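Local coordinates for protein putative acetyl xylan esterase (Cellvibrio japonicus, PDB 2W9X) that removes acetyl groups from plant cell wall polysaccharides, hydrolysing the acetyl esters of glucomannan with a large preference over those of xylan, at residues 55-61 with 107-113; 183-188 with 349-354; 200-204 with 268-273. All blocks are in the same frame, centred on the assembly; numbering follows the deposited sequence.

Interaction 1 comes first along the chain and pairs two strands of an antiparallel sheet in the N-terminal carbohydrate esterase 2 domain. Interactions 2 and 3 belong to the SGNH-type catalytic domain, with its parallel five-stranded sheet. Interaction 2 joins helices 180-187 and 339-354, and interaction 3, where a loop meets helix 262-283, is nested in the chain between them. The centres of interactions 1 and 2 are about 21 Å apart, yet a salt bridge from Glu112 to Lys186 links them, tying the two domains together. Interaction 3 lies about 36 Å from interaction 1 and 27 Å from interaction 2, centre to centre, and only interaction 3 lies near the probable transition-state stabilizers.

Interaction 1 (55-61 with 107-113)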
loop_
_atom_site.group_PDB
_atom_site.type_symbol
_atom_site.label_atom_id
_atom_site.label_comp_id
_atom_site.label_asym_id
_atom_site.label_seq_id
_atom_site.Cartn_x
_atom_site.Cartn_y
_atom_site.Cartn_z
ATOM N N VAL B 55 27.035 5.588 -5.302
ATOM C CA VAL B 55 27.758 4.519 -5.976
ATOM C C VAL B 55 28.779 3.894 -5.009
ATOM O O VAL B 55 29.303 4.580 -4.124
ATOM C CB VAL B 55 28.435 5.064 -7.287
ATOM C CG1 VAL B 55 29.516 4.153 -7.785
ATOM C CG2 VAL B 55 27.385 5.280 -8.373
ATOM N N TYR B 56 29.015 2.588 -5.147
ATOM C CA TYR B 56 30.021 1.900 -4.322
ATOM C C TYR B 56 30.750 0.770 -5.045
ATOM O O TYR B 56 30.232 0.190 -6.009
ATOM C CB TYR B 56 29.426 1.396 -2.993
ATOM C CG TYR B 56 28.266 0.430 -3.116
ATOM C CD1 TYR B 56 28.484 -0.951 -3.143
ATOM C CD2 TYR B 56 26.947 0.897 -3.183
ATOM C CE1 TYR B 56 27.421 -1.846 -3.247
ATOM C CE2 TYR B 56 25.875 0.013 -3.287
ATOM C CZ TYR B 56 26.116 -1.357 -3.316
ATOM O OH TYR B 56 25.064 -2.237 -3.408
ATOM N N PHE B 57 31.954 0.473 -4.559
ATOM C CA PHE B 57 32.808 -0.602 -5.077
ATOM C C PHE B 57 33.315 -1.456 -3.912
ATOM O O PHE B 57 33.763 -0.914 -2.882
ATOM C CB PHE B 57 34.001 -0.022 -5.844
ATOM C CG PHE B 57 33.615 0.928 -6.946
ATOM C CD1 PHE B 57 33.423 0.462 -8.252
ATOM C CD2 PHE B 57 33.460 2.286 -6.692
ATOM C CE1 PHE B 57 33.068 1.336 -9.269
ATOM C CE2 PHE B 57 33.101 3.168 -7.713
ATOM C CZ PHE B 57 32.905 2.693 -8.999
ATOM N N GLU B 58 33.227 -2.778 -4.067
ATOM C CA GLU B 58 33.641 -3.708 -3.019
ATOM C C GLU B 58 34.665 -4.700 -3.532
ATOM O O GLU B 58 34.631 -5.091 -4.710
ATOM C CB GLU B 58 32.452 -4.463 -2.432
ATOM C CG GLU B 58 31.561 -3.601 -1.543
ATOM C CD GLU B 58 30.267 -4.283 -1.183
ATOM O OE1 GLU B 58 30.059 -4.524 0.017
ATOM O OE2 GLU B 58 29.458 -4.584 -2.092
ATOM N N THR B 59 35.578 -5.091 -2.643
ATOM C CA THR B 59 36.528 -6.173 -2.922
ATOM C C THR B 59 36.913 -6.961 -1.661
ATOM O O THR B 59 36.638 -6.522 -0.534
ATOM C CB THR B 59 37.779 -5.680 -3.689
ATOM O OG1 THR B 59 38.433 -6.806 -4.272
ATOM C CG2 THR B 59 38.764 -4.945 -2.781
ATOM N N ALA B 60 37.553 -8.116 -1.867
ATOM C CA ALA B 60 37.937 -9.020 -0.789
ATOM C C ALA B 60 39.192 -9.782 -1.185
ATOM O O ALA B 60 39.314 -10.245 -2.330
ATOM C CB ALA B 60 36.799 -9.992 -0.467
ATOM N N PHE B 61 40.122 -9.912 -0.241
ATOM C CA PHE B 61 41.407 -10.571 -0.512
ATOM C C PHE B 61 42.148 -10.995 0.753
ATOM O O PHE B 61 41.970 -10.405 1.823
ATOM C CB PHE B 61 42.311 -9.657 -1.347
ATOM C CG PHE B 61 42.762 -8.423 -0.618
ATOM C CD1 PHE B 61 41.897 -7.343 -0.441
ATOM C CD2 PHE B 61 44.051 -8.340 -0.107
ATOM C CE1 PHE B 61 42.312 -6.204 0.240
ATOM C CE2 PHE B 61 44.476 -7.204 0.575
ATOM C CZ PHE B 61 43.606 -6.133 0.749
ATOM N N HIS B 107 40.621 -9.788 4.160
ATOM C CA HIS B 107 40.060 -8.433 4.221
ATOM C C HIS B 107 38.873 -8.196 3.291
ATOM O O HIS B 107 38.843 -8.698 2.167
ATOM C CB HIS B 107 41.139 -7.403 3.904
ATOM C CG HIS B 107 42.348 -7.520 4.771
ATOM N ND1 HIS B 107 42.487 -6.825 5.953
ATOM C CD2 HIS B 107 43.473 -8.261 4.633
ATOM C CE1 HIS B 107 43.647 -7.130 6.506
ATOM N NE2 HIS B 107 44.266 -7.997 5.723
ATOM N N ARG B 108 37.903 -7.420 3.776
ATOM C CA ARG B 108 36.798 -6.910 2.957
ATOM C C ARG B 108 36.903 -5.388 2.908
ATOM O O ARG B 108 37.096 -4.750 3.945
ATOM C CB ARG B 108 35.430 -7.348 3.517
ATOM C CG ARG B 108 35.172 -8.854 3.379
ATOM C CD ARG B 108 33.739 -9.268 3.674
ATOM N NE ARG B 108 33.432 -9.302 5.106
ATOM C CZ ARG B 108 32.608 -8.456 5.726
ATOM N NH1 ARG B 108 31.991 -7.485 5.052
ATOM N NH2 ARG B 108 32.397 -8.578 7.032
ATOM N N VAL B 109 36.808 -4.813 1.706
ATOM C CA VAL B 109 36.947 -3.361 1.521
ATOM C C VAL B 109 35.801 -2.776 0.681
ATOM O O VAL B 109 35.539 -3.242 -0.426
ATOM C CB VAL B 109 38.307 -2.987 0.884
ATOM C CG1 VAL B 109 38.409 -1.486 0.658
ATOM C CG2 VAL B 109 39.473 -3.474 1.750
ATOM N N ARG B 110 35.148 -1.744 1.218
ATOM C CA ARG B 110 34.020 -1.069 0.568
ATOM C C ARG B 110 34.303 0.431 0.432
ATOM O O ARG B 110 34.539 1.114 1.430
ATOM C CB ARG B 110 32.745 -1.293 1.395
ATOM C CG ARG B 110 31.455 -0.728 0.798
ATOM C CD ARG B 110 30.265 -1.097 1.665
ATOM N NE ARG B 110 29.018 -0.512 1.174
ATOM C CZ ARG B 110 28.041 -1.190 0.578
ATOM N NH1 ARG B 110 28.137 -2.499 0.381
ATOM N NH2 ARG B 110 26.947 -0.552 0.189
ATOM N N LEU B 111 34.301 0.927 -0.805
ATOM C CA LEU B 111 34.470 2.353 -1.079
ATOM C C LEU B 111 33.107 2.934 -1.455
ATOM O O LEU B 111 32.408 2.359 -2.305
ATOM C CB LEU B 111 35.469 2.555 -2.227
ATOM C CG LEU B 111 35.574 3.927 -2.910
ATOM C CD1 LEU B 111 36.379 4.918 -2.073
ATOM C CD2 LEU B 111 36.164 3.800 -4.323
ATOM N N GLU B 112 32.724 4.053 -0.827
ATOM C CA GLU B 112 31.414 4.675 -1.100
ATOM C C GLU B 112 31.504 6.153 -1.475
ATOM O O GLU B 112 32.157 6.936 -0.794
ATOM C CB GLU B 112 30.471 4.534 0.114
ATOM C CG GLU B 112 30.167 3.089 0.530
ATOM C CD GLU B 112 29.344 2.964 1.797
ATOM O OE1 GLU B 112 29.241 3.930 2.594
ATOM O OE2 GLU B 112 28.790 1.870 2.001
ATOM N N LYS B 113 30.817 6.526 -2.551
ATOM C CA LYS B 113 30.589 7.932 -2.900
ATOM C C LYS B 113 29.562 8.545 -1.924
ATOM O O LYS B 113 28.538 7.930 -1.609
ATOM C CB LYS B 113 30.110 8.024 -4.351
ATOM C CG LYS B 113 29.671 9.389 -4.854
ATOM C CD LYS B 113 28.706 9.173 -6.019
ATOM C CE LYS B 113 28.888 10.163 -7.149
ATOM N NZ LYS B 113 28.241 11.462 -6.891
#
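Two antiparallel strands of the N-terminal beta-sandwich domain meet here, with Phe57 facing Leu111 and Thr59 facing Val109 in hydrogen-bonded pairs. Phe57 N gives to Leu111 O at 3.0 Å, and Leu111 N to Phe57 O at 2.8 Å. Thr59 and Val109 repeat the exchange, and the ladder closes with Lys113 N on Val55 O at one end and Phe61 with His107 at the other.

Phe57, Thr59, Val109 and Leu111 turn into the sandwich core against Phe124 and Phe127, a setting suited to apolar and beta-branched residues; Thr59 OG1 bonds to Pro29 O, so its methyl is what adds to the apolar surface. Phe57 lies alongside Leu111, CD2 to CD2 at 3.9 Å.

Tyr56, Glu58, Arg110 and Glu112 occupy the other face. The Arg110 guanidinium lies nearly flat on Tyr56, the planes 23° apart, and its CZ is 4.0 Å from the ring centroid in a cation-pi stack. An extended chain, with CG opposite the backbone N (chi1 -176°), carries it that far. Its NH1 makes a salt bridge to Glu58 OE1 at 2.8 Å, but the hydrogen bond is weak, bent to 136°; the carboxylate stands almost upright to the guanidinium. NE donates to Glu112 OE2 in a second salt bridge, the oxygen lying close to the guanidinium plane, and NH2 bonds to Tyr192 OH.

Arg141 also binds Glu58, Arg78 and Lys186 bind Glu112, and Tyr56 OH bonds to Asp191. The two buried carboxylates, each shared by more than one cation, probably stay ionised, and the network ties this sheet to the catalytic domain.

Interaction 2 (183-188 with 349-354); sequences LTAKAF and LITHLQ
Apolar contacts carry most of the meeting between Phe188, Ala187 and Thr184 on one side and Ile350, Leu353 and Leu349 on the other. The small Ala187 leaves room for the isoleucine's long branch: its CB meets Ile350 CD1 at 3.6 Å. Phe188 reaches across to the second helix, its CZ 3.6 Å from Leu353 CB, while Gln354 lays its CG methylene against Phe188 CE1 at 3.9 Å. The Gln354 amide is turned almost at right angles to that ring. Thr184 and Ile350 pass each other head to tail, CG2 of Thr184 4.1 Å from Ile350 CG1.

Polar groups play a smaller part, and no hydrogen bond joins the segments. With OG1 beside the backbone N (chi1 -55°), Thr184 can bond back to Phe180 O within its own helix, which satisfies the hydroxyl in this buried place; OG1 also packs on Leu349 CD1 at 3.6 Å. The Phe188 ring turns its edge to Ile350 O, 3.4 Å from CZ, an oxygen that also accepts the helical bond from Gln354 N.

The helix axes approach to 9.9 Å and cross at -41°. Thr184 and Leu349 both rest on Phe147, and Ala185 and Leu353 on Ile145, of strand 144-149: two helices side by side on one face of the parallel sheet, as in the alpha/beta/alpha sandwich of SGNH hydrolases.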
loop_
_atom_site.group_PDB
_atom_site.type_symbol
_atom_site.label_atom_id
_atom_site.label_comp_id
_atom_site.label_asym_id
_atom_site.label_seq_id
_atom_site.Cartn_x
_atom_site.Cartn_y
_atom_site.Cartn_z
ATOM N N LEU B 183 20.698 3.228 3.966
ATOM C CA LEU B 183 20.440 2.689 5.308
ATOM C C LEU B 183 19.386 1.588 5.280
ATOM O O LEU B 183 19.542 0.566 5.950
ATOM C CB LEU B 183 20.006 3.783 6.295
ATOM C CG LEU B 183 20.911 4.958 6.659
ATOM C CD1 LEU B 183 20.165 5.835 7.666
ATOM C CD2 LEU B 183 22.306 4.525 7.183
ATOM N N THR B 184 18.316 1.788 4.508
ATOM C CA THR B 184 17.326 0.724 4.314
ATOM C C THR B 184 17.929 -0.534 3.654
ATOM O O THR B 184 17.721 -1.641 4.136
ATOM C CB THR B 184 16.068 1.235 3.559
ATOM O OG1 THR B 184 15.535 2.370 4.262
ATOM C CG2 THR B 184 14.990 0.172 3.484
ATOM N N ALA B 185 18.665 -0.365 2.563
ATOM C CA ALA B 185 19.260 -1.503 1.864
ATOM C C ALA B 185 20.199 -2.319 2.779
ATOM O O ALA B 185 20.206 -3.548 2.752
ATOM C CB ALA B 185 19.996 -1.025 0.653
ATOM N N LYS B 186 20.968 -1.623 3.611
ATOM C CA LYS B 186 21.942 -2.279 4.497
ATOM C C LYS B 186 21.307 -3.142 5.592
ATOM O O LYS B 186 21.881 -4.171 5.988
ATOM C CB LYS B 186 22.928 -1.254 5.059
ATOM C CG LYS B 186 23.952 -0.810 3.993
ATOM C CD LYS B 186 24.879 0.278 4.501
ATOM C CE LYS B 186 25.952 0.582 3.477
ATOM N NZ LYS B 186 26.882 1.649 3.972
ATOM N N ALA B 187 20.110 -2.753 6.048
ATOM C CA ALA B 187 19.365 -3.548 7.037
ATOM C C ALA B 187 18.923 -4.900 6.468
ATOM O O ALA B 187 18.677 -5.846 7.219
ATOM C CB ALA B 187 18.162 -2.769 7.581
ATOM N N PHE B 188 18.833 -4.992 5.142
ATOM C CA PHE B 188 18.424 -6.232 4.485
ATOM C C PHE B 188 19.576 -6.900 3.719
ATOM O O PHE B 188 19.366 -7.916 3.060
ATOM C CB PHE B 188 17.237 -5.974 3.543
ATOM C CG PHE B 188 15.976 -5.550 4.248
ATOM C CD1 PHE B 188 15.152 -6.495 4.862
ATOM C CD2 PHE B 188 15.598 -4.202 4.289
ATOM C CE1 PHE B 188 13.970 -6.107 5.530
ATOM C CE2 PHE B 188 14.420 -3.800 4.953
ATOM C CZ PHE B 188 13.601 -4.753 5.571
ATOM N N LEU B 349 10.706 2.507 6.564
ATOM C CA LEU B 349 10.825 1.612 5.411
ATOM C C LEU B 349 11.202 0.180 5.816
ATOM O O LEU B 349 10.605 -0.792 5.337
ATOM C CB LEU B 349 11.861 2.190 4.444
ATOM C CG LEU B 349 11.422 3.360 3.556
ATOM C CD1 LEU B 349 12.628 3.955 2.884
ATOM C CD2 LEU B 349 10.424 2.875 2.507
ATOM N N ILE B 350 12.192 0.059 6.702
ATOM C CA ILE B 350 12.623 -1.253 7.208
ATOM C C ILE B 350 11.471 -2.055 7.825
ATOM O O ILE B 350 11.253 -3.224 7.469
ATOM C CB ILE B 350 13.796 -1.115 8.204
ATOM C CG1 ILE B 350 15.039 -0.610 7.475
ATOM C CG2 ILE B 350 14.039 -2.451 8.979
ATOM C CD1 ILE B 350 16.103 0.059 8.369
ATOM N N THR B 351 10.726 -1.419 8.726
ATOM C CA THR B 351 9.558 -2.022 9.360
ATOM C C THR B 351 8.488 -2.411 8.338
ATOM O O THR B 351 7.895 -3.488 8.430
ATOM C CB THR B 351 8.956 -1.059 10.420
ATOM O OG1 THR B 351 10.000 -0.625 11.303
ATOM C CG2 THR B 351 7.855 -1.729 11.236
ATOM N N HIS B 352 8.237 -1.522 7.375
ATOM C CA HIS B 352 7.279 -1.782 6.303
ATOM C C HIS B 352 7.706 -3.032 5.533
ATOM O O HIS B 352 6.907 -3.938 5.337
ATOM C CB HIS B 352 7.183 -0.575 5.360
ATOM C CG HIS B 352 6.156 -0.730 4.284
ATOM N ND1 HIS B 352 4.827 -0.412 4.472
ATOM C CD2 HIS B 352 6.257 -1.179 3.012
ATOM C CE1 HIS B 352 4.154 -0.658 3.363
ATOM N NE2 HIS B 352 4.998 -1.124 2.461
ATOM N N LEU B 353 8.972 -3.075 5.119
ATOM C CA LEU B 353 9.469 -4.173 4.282
ATOM C C LEU B 353 9.564 -5.510 5.040
ATOM O O LEU B 353 9.410 -6.570 4.437
ATOM C CB LEU B 353 10.786 -3.798 3.616
ATOM C CG LEU B 353 10.595 -2.709 2.562
ATOM C CD1 LEU B 353 11.925 -2.183 2.068
ATOM C CD2 LEU B 353 9.748 -3.234 1.405
ATOM N N GLN B 354 9.776 -5.434 6.355
ATOM C CA GLN B 354 9.815 -6.598 7.232
ATOM C C GLN B 354 8.474 -7.308 7.325
ATOM O O GLN B 354 8.434 -8.499 7.594
ATOM C CB GLN B 354 10.279 -6.203 8.646
ATOM C CG GLN B 354 11.803 -6.096 8.788
ATOM C CD GLN B 354 12.260 -5.562 10.154
ATOM O OE1 GLN B 354 11.453 -5.104 10.974
ATOM N NE2 GLN B 354 13.565 -5.604 10.388
#

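Interaction 3 (200-204 with 268-273); sequences FGIVR and DYVANY
The Tyr273 ring carries Ile202 on one face: the methyl CD1 stands over the ring centre, 3.8 Å from the centroid and 12° off the normal, a CH-pi contact. At the edge of the same ring, in its plane, lies CE2 of Tyr269. The Tyr269 ring is met obliquely by Ile202, whose CG1 is 3.3 Å from CE1, a tight approach. The Asn272 amide is used edge-on, with ND2 giving a nearly straight bond of 3.1 Å to Asp268 O, which lies in the amide plane.

Isoleucine suits this place because its two branches part between different surfaces. CG1, beside the backbone N (chi1 -65°), leads CD1 onto Tyr273, whereas CG2 drops toward the helix backbone, 3.7 Å from Tyr273 N. Val203, a shorter wedge, sets CG1 between polar side chains, 3.6 Å from Asp268 OD2 and 3.6 Å from Asn272 ND2. Its CG2 packs 3.9 Å from Tyr269 CA.

Asp268 O takes two donors from opposite faces of its plane, the Asn272 backbone N and ND2. The Asp268 carboxylate is turned to Arg258, its salt-bridge partner, and to Trp259. Tyr269 OH bonds to Leu244 O, and the Asp248 carboxylate accepts the backbone N-H groups of Ile202, Val203 and Arg204, gripping the loop.

Across the interface the segments share no hydrogen bond. The join therefore rests on Ile202 fitted to two tyrosine rings and on Val203 packed against the helix beside Asp268 and Asn272, while Tyr269 OH, Asp268 OD2 and the loop N-H groups find partners outside the two segments. It fixes the loop that follows Gly199 against helix 262-283, with the Tyr269 side chain about 8 Å from that of Asn247. Gly199 and Asn247 are probably the transition-state stabilizers, as in relatives, and neither belongs to the contact.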
loop_
_atom_site.group_PDB
_atom_site.type_symbol
_atom_site.label_atom_id
_atom_site.label_comp_id
_atom_site.label_asym_id
_atom_site.label_seq_id
_atom_site.Cartn_x
_atom_site.Cartn_y
_atom_site.Cartn_z
ATOM N N PHE B 200 14.469 17.955 -8.629
ATOM C CA PHE B 200 13.698 17.417 -9.766
ATOM C C PHE B 200 12.356 16.802 -9.337
ATOM O O PHE B 200 12.206 16.318 -8.208
ATOM C CB PHE B 200 14.530 16.432 -10.620
ATOM C CG PHE B 200 15.585 17.106 -11.485
ATOM C CD1 PHE B 200 15.259 17.613 -12.741
ATOM C CD2 PHE B 200 16.913 17.238 -11.025
ATOM C CE1 PHE B 200 16.228 18.251 -13.542
ATOM C CE2 PHE B 200 17.885 17.865 -11.800
ATOM C CZ PHE B 200 17.547 18.371 -13.072
ATOM N N GLY B 201 11.386 16.844 -10.251
ATOM C CA GLY B 201 10.053 16.293 -9.999
ATOM C C GLY B 201 9.629 15.302 -11.075
ATOM O O GLY B 201 10.411 14.974 -11.963
ATOM N N ILE B 202 8.397 14.808 -10.974
ATOM C CA ILE B 202 7.760 13.997 -12.048
ATOM C C ILE B 202 7.659 14.743 -13.383
ATOM O O ILE B 202 8.062 14.213 -14.433
ATOM C CB ILE B 202 6.344 13.491 -11.608
ATOM C CG1 ILE B 202 6.465 12.513 -10.434
ATOM C CG2 ILE B 202 5.535 12.893 -12.786
ATOM C CD1 ILE B 202 7.236 11.239 -10.723
ATOM N N VAL B 203 7.102 15.960 -13.355
ATOM C CA VAL B 203 6.976 16.788 -14.568
ATOM C C VAL B 203 7.526 18.188 -14.342
ATOM O O VAL B 203 7.971 18.851 -15.289
ATOM C CB VAL B 203 5.490 16.926 -15.093
ATOM C CG1 VAL B 203 4.967 15.599 -15.669
ATOM C CG2 VAL B 203 4.545 17.486 -14.016
ATOM N N ARG B 204 7.471 18.629 -13.086
ATOM C CA ARG B 204 7.815 20.016 -12.734
ATOM C C ARG B 204 8.907 20.008 -11.669
ATOM O O ARG B 204 8.810 19.290 -10.688
ATOM C CB ARG B 204 6.572 20.778 -12.252
ATOM C CG ARG B 204 6.827 22.247 -11.925
ATOM C CD ARG B 204 5.541 22.921 -11.526
ATOM N NE ARG B 204 5.801 24.338 -11.343
ATOM C CZ ARG B 204 5.857 24.947 -10.163
ATOM N NH1 ARG B 204 5.611 24.269 -9.050
ATOM N NH2 ARG B 204 6.141 26.254 -10.110
ATOM N N ASP B 268 -1.218 16.446 -15.342
ATOM C CA ASP B 268 0.020 16.088 -16.028
ATOM C C ASP B 268 0.964 15.285 -15.119
ATOM O O ASP B 268 1.584 14.318 -15.574
ATOM C CB ASP B 268 0.698 17.358 -16.551
ATOM C CG ASP B 268 1.841 17.073 -17.511
ATOM O OD1 ASP B 268 1.739 16.117 -18.307
ATOM O OD2 ASP B 268 2.834 17.829 -17.492
ATOM N N TYR B 269 1.048 15.671 -13.840
ATOM C CA TYR B 269 1.796 14.927 -12.841
ATOM C C TYR B 269 1.250 13.506 -12.723
ATOM O O TYR B 269 2.018 12.542 -12.736
ATOM C CB TYR B 269 1.727 15.635 -11.469
ATOM C CG TYR B 269 2.345 14.875 -10.298
ATOM C CD1 TYR B 269 3.682 15.077 -9.933
ATOM C CD2 TYR B 269 1.585 13.984 -9.526
ATOM C CE1 TYR B 269 4.254 14.397 -8.839
ATOM C CE2 TYR B 269 2.145 13.309 -8.452
ATOM C CZ TYR B 269 3.476 13.523 -8.113
ATOM O OH TYR B 269 4.014 12.843 -7.067
ATOM N N VAL B 270 -0.066 13.373 -12.593
ATOM C CA VAL B 270 -0.652 12.050 -12.356
ATOM C C VAL B 270 -0.397 11.119 -13.563
ATOM O O VAL B 270 0.044 9.973 -13.378
ATOM C CB VAL B 270 -2.167 12.096 -11.934
ATOM C CG1 VAL B 270 -2.787 10.705 -11.962
ATOM C CG2 VAL B 270 -2.340 12.702 -10.538
ATOM N N ALA B 271 -0.641 11.624 -14.779
ATOM C CA ALA B 271 -0.499 10.830 -16.005
ATOM C C ALA B 271 0.932 10.317 -16.185
ATOM O O ALA B 271 1.145 9.156 -16.503
ATOM C CB ALA B 271 -0.943 11.634 -17.241
ATOM N N ASN B 272 1.909 11.191 -15.989
ATOM C CA ASN B 272 3.297 10.803 -16.162
ATOM C C ASN B 272 3.846 9.886 -15.091
ATOM O O ASN B 272 4.650 8.997 -15.383
ATOM C CB ASN B 272 4.165 12.038 -16.310
ATOM C CG ASN B 272 4.157 12.538 -17.713
ATOM O OD1 ASN B 272 4.899 12.031 -18.547
ATOM N ND2 ASN B 272 3.269 13.482 -18.011
ATOM N N TYR B 273 3.411 10.092 -13.857
ATOM C CA TYR B 273 3.801 9.199 -12.769
ATOM C C TYR B 273 3.257 7.794 -13.058
ATOM O O TYR B 273 3.986 6.813 -12.941
ATOM C CB TYR B 273 3.269 9.713 -11.431
ATOM C CG TYR B 273 4.067 9.306 -10.207
ATOM C CD1 TYR B 273 4.055 10.103 -9.059
ATOM C CD2 TYR B 273 4.828 8.124 -10.184
ATOM C CE1 TYR B 273 4.760 9.740 -7.912
ATOM C CE2 TYR B 273 5.553 7.753 -9.043
ATOM C CZ TYR B 273 5.509 8.564 -7.915
ATOM O OH TYR B 273 6.214 8.216 -6.789
#